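Local atomic coordinates of neurotoxin (Clostridium botulinum, PDB entry 2QN0), a protein that cleaves neuronal SNARE proteins, probably both syntaxin and SNAP-25, as the zinc-dependent light-chain protease of botulinum neurotoxin C1. Residues S190-S195 / N232-N237. Residues are numbered along the deposited sequence; the frame is centred on the assembly and turned at random.
With ZN (zinc ion), chain B.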
ATOM      1  N   SER A 190       2.066  -0.363   8.206  1.00 13.73           N
ATOM      2  CA  SER A 190       0.900  -0.452   7.330  1.00 14.48           C
ATOM      3  C   SER A 190       0.725  -1.878   6.825  1.00 15.04           C
ATOM      4  O   SER A 190       1.702  -2.574   6.574  1.00 14.17           O
ATOM      5  CB  SER A 190       1.060   0.445   6.093  1.00 14.67           C
ATOM      6  OG  SER A 190       1.003   1.826   6.403  1.00 16.72           O
ATOM      7  N   ILE A 191      -0.524  -2.305   6.689  1.00 14.33           N
ATOM      8  CA  ILE A 191      -0.816  -3.614   6.121  1.00 14.73           C
ATOM      9  C   ILE A 191      -1.639  -3.321   4.876  1.00 14.25           C
ATOM     10  O   ILE A 191      -2.657  -2.628   4.942  1.00 14.84           O
ATOM     11  CB  ILE A 191      -1.633  -4.517   7.072  1.00 15.01           C
ATOM     12  CG1 ILE A 191      -0.743  -4.983   8.232  1.00 17.81           C
ATOM     13  CG2 ILE A 191      -2.181  -5.724   6.298  1.00 17.51           C
ATOM     14  CD1 ILE A 191      -1.422  -5.944   9.198  1.00 18.97           C
ATOM     15  N   ILE A 192      -1.167  -3.818   3.740  1.00 14.12           N
ATOM     16  CA  ILE A 192      -1.846  -3.635   2.464  1.00 13.22           C
ATOM     17  C   ILE A 192      -2.443  -4.980   2.058  1.00 15.06           C
ATOM     18  O   ILE A 192      -1.707  -5.945   1.872  1.00 17.45           O
ATOM     19  CB  ILE A 192      -0.850  -3.196   1.359  1.00 14.00           C
ATOM     20  CG1 ILE A 192      -0.287  -1.805   1.677  1.00 13.91           C
ATOM     21  CG2 ILE A 192      -1.546  -3.199  -0.005  1.00 14.88           C
ATOM     22  CD1 ILE A 192       0.780  -1.332   0.688  1.00 13.18           C
ATOM     23  N   SER A 193      -3.768  -5.044   1.936  1.00 14.04           N
ATOM     24  CA  SER A 193      -4.454  -6.281   1.541  1.00 15.32           C
ATOM     25  C   SER A 193      -4.886  -6.075   0.096  1.00 17.06           C
ATOM     26  O   SER A 193      -5.667  -5.166  -0.211  1.00 15.51           O
ATOM     27  CB  SER A 193      -5.653  -6.528   2.452  1.00 15.79           C
ATOM     28  OG  SER A 193      -5.219  -6.633   3.797  1.00 18.78           O
ATOM     29  N   ILE A 194      -4.409  -6.942  -0.791  1.00 15.50           N
ATOM     30  CA  ILE A 194      -4.662  -6.739  -2.205  1.00 15.56           C
ATOM     31  C   ILE A 194      -4.364  -7.958  -3.078  1.00 16.61           C
ATOM     32  O   ILE A 194      -3.693  -8.896  -2.650  1.00 17.75           O
ATOM     33  CB  ILE A 194      -3.730  -5.597  -2.670  1.00 16.36           C
ATOM     34  CG1 ILE A 194      -3.983  -5.204  -4.122  1.00 17.36           C
ATOM     35  CG2 ILE A 194      -2.275  -6.052  -2.500  1.00 16.30           C
ATOM     36  CD1 ILE A 194      -3.112  -4.037  -4.570  1.00 17.49           C
ATOM     37  N   SER A 195      -4.887  -7.923  -4.300  1.00 15.93           N
ATOM     38  CA  SER A 195      -4.609  -8.942  -5.307  1.00 17.85           C
ATOM     39  C   SER A 195      -4.627  -8.173  -6.620  1.00 17.98           C
ATOM     40  O   SER A 195      -5.668  -8.038  -7.259  1.00 18.29           O
ATOM     41  CB  SER A 195      -5.662 -10.042  -5.344  1.00 20.66           C
ATOM     42  OG  SER A 195      -5.262 -11.014  -6.301  1.00 20.37           O
ATOM     43  N   ASN A 232       1.127   4.271  -2.024  1.00 12.73           N
ATOM     44  CA  ASN A 232       1.055   5.703  -1.728  1.00 12.27           C
ATOM     45  C   ASN A 232       0.410   5.898  -0.361  1.00 11.35           C
ATOM     46  O   ASN A 232       0.825   6.768   0.407  1.00 13.12           O
ATOM     47  CB  ASN A 232       0.264   6.447  -2.805  1.00 11.49           C
ATOM     48  CG  ASN A 232       1.005   6.501  -4.125  1.00 14.05           C
ATOM     49  OD1 ASN A 232       2.225   6.332  -4.165  1.00 14.25           O
ATOM     50  ND2 ASN A 232       0.280   6.749  -5.208  1.00 13.12           N
ATOM     51  N   HIS A 233      -0.618   5.111  -0.057  1.00 11.05           N
ATOM     52  CA  HIS A 233      -1.245   5.210   1.259  1.00 12.14           C
ATOM     53  C   HIS A 233      -0.186   4.843   2.297  1.00 13.98           C
ATOM     54  O   HIS A 233      -0.094   5.471   3.353  1.00 12.85           O
ATOM     55  CB  HIS A 233      -2.430   4.251   1.385  1.00 12.09           C
ATOM     56  CG  HIS A 233      -3.642   4.687   0.624  1.00 13.78           C
ATOM     57  ND1 HIS A 233      -4.213   5.933   0.785  1.00 14.14           N
ATOM     58  CD2 HIS A 233      -4.407   4.036  -0.284  1.00 13.69           C
ATOM     59  CE1 HIS A 233      -5.280   6.029   0.012  1.00 15.18           C
ATOM     60  NE2 HIS A 233      -5.419   4.891  -0.646  1.00 15.11           N
ATOM     61  N   ALA A 234       0.618   3.826   1.988  1.00 13.54           N
ATOM     62  CA  ALA A 234       1.673   3.386   2.904  1.00 12.24           C
ATOM     63  C   ALA A 234       2.705   4.486   3.114  1.00 12.67           C
ATOM     64  O   ALA A 234       3.251   4.633   4.210  1.00 12.73           O
ATOM     65  CB  ALA A 234       2.354   2.117   2.369  1.00 12.62           C
ATOM     66  N   MET A 235       2.984   5.253   2.062  1.00 12.56           N
ATOM     67  CA  MET A 235       3.934   6.358   2.175  1.00 14.49           C
ATOM     68  C   MET A 235       3.383   7.402   3.145  1.00 14.60           C
ATOM     69  O   MET A 235       4.094   7.888   4.028  1.00 13.79           O
ATOM     70  CB  MET A 235       4.172   7.002   0.806  1.00 15.34           C
ATOM     71  CG  MET A 235       5.095   6.210  -0.102  1.00 17.30           C
ATOM     72  SD  MET A 235       6.836   6.376   0.376  1.00 20.34           S
ATOM     73  CE  MET A 235       7.324   7.775  -0.621  1.00 19.60           C
ATOM     74  N   HIS A 236       2.109   7.746   2.984  1.00 15.07           N
ATOM     75  CA  HIS A 236       1.487   8.729   3.863  1.00 14.14           C
ATOM     76  C   HIS A 236       1.524   8.227   5.304  1.00 16.09           C
ATOM     77  O   HIS A 236       1.799   8.995   6.231  1.00 14.77           O
ATOM     78  CB  HIS A 236       0.037   8.973   3.440  1.00 14.78           C
ATOM     79  CG  HIS A 236      -0.113   9.391   2.011  1.00 16.23           C
ATOM     80  ND1 HIS A 236      -1.297   9.257   1.320  1.00 17.57           N
ATOM     81  CD2 HIS A 236       0.769   9.943   1.144  1.00 16.16           C
ATOM     82  CE1 HIS A 236      -1.138   9.706   0.087  1.00 16.06           C
ATOM     83  NE2 HIS A 236       0.106  10.129  -0.044  1.00 16.46           N
ATOM     84  N   ASN A 237       1.259   6.933   5.487  1.00 13.27           N
ATOM     85  CA  ASN A 237       1.253   6.322   6.818  1.00 13.68           C
ATOM     86  C   ASN A 237       2.640   6.272   7.453  1.00 14.33           C
ATOM     87  O   ASN A 237       2.789   6.487   8.653  1.00 15.55           O
ATOM     88  CB  ASN A 237       0.702   4.891   6.766  1.00 14.63           C
ATOM     89  CG  ASN A 237      -0.768   4.835   6.407  1.00 17.40           C
ATOM     90  OD1 ASN A 237      -1.514   5.779   6.650  1.00 14.89           O
ATOM     91  ND2 ASN A 237      -1.196   3.709   5.843  1.00 15.29           N
TER
HETATM   92 ZN    ZN B 431      -6.764   4.324  -2.123  1.00 16.27          ZN
HETATM   93  O   HOH W   1       3.473   2.336   5.995  1.00 24.62           O
HETATM   94  O   HOH W   2      -7.318   2.338  -1.838  1.00 15.79           O
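The zinc-binding HExxH helix of a clostridial neurotoxin protease packs on the mixed sheet here, where Ser-190 and Ile-192 of strand 190-193 meet Ala-234 and Asn-237 of helix 223-238. Strand 190-193 and the helical segment 232-237 run almost antiparallel, at 169°, with axes 9.0 Å apart. The CA atoms of Ser-190 and Ala-234 lie 5.9 Å apart, and the small side chains of both face the other segment. Beside them the CD1 end of Ile-192, carried on an extended chain (chi2 176°), reaches the CB of Ala-234 at 4.1 Å. The polar half centres on the Ser-190 hydroxyl. Asn-237 donates from ND2 to Ser-190 OG over 2.9 Å, a bent bond (146° at the hydrogen) with the oxygen tilted modestly from the amide plane. A water lies 2.6 Å from Ser-190 OG and 2.9 Å from Ala-234 O, placed to link the two. One turn of helix away from Asn-237, His-233 binds the zinc ion through NE2 at 2.1 Å; His-229, Glu-269 and a water complete the site. The example illustrates how one serine hydroxyl between a strand and a helix can be gripped by both an amide N-H and a water, which probably helps to hold the metal-bearing helix in place.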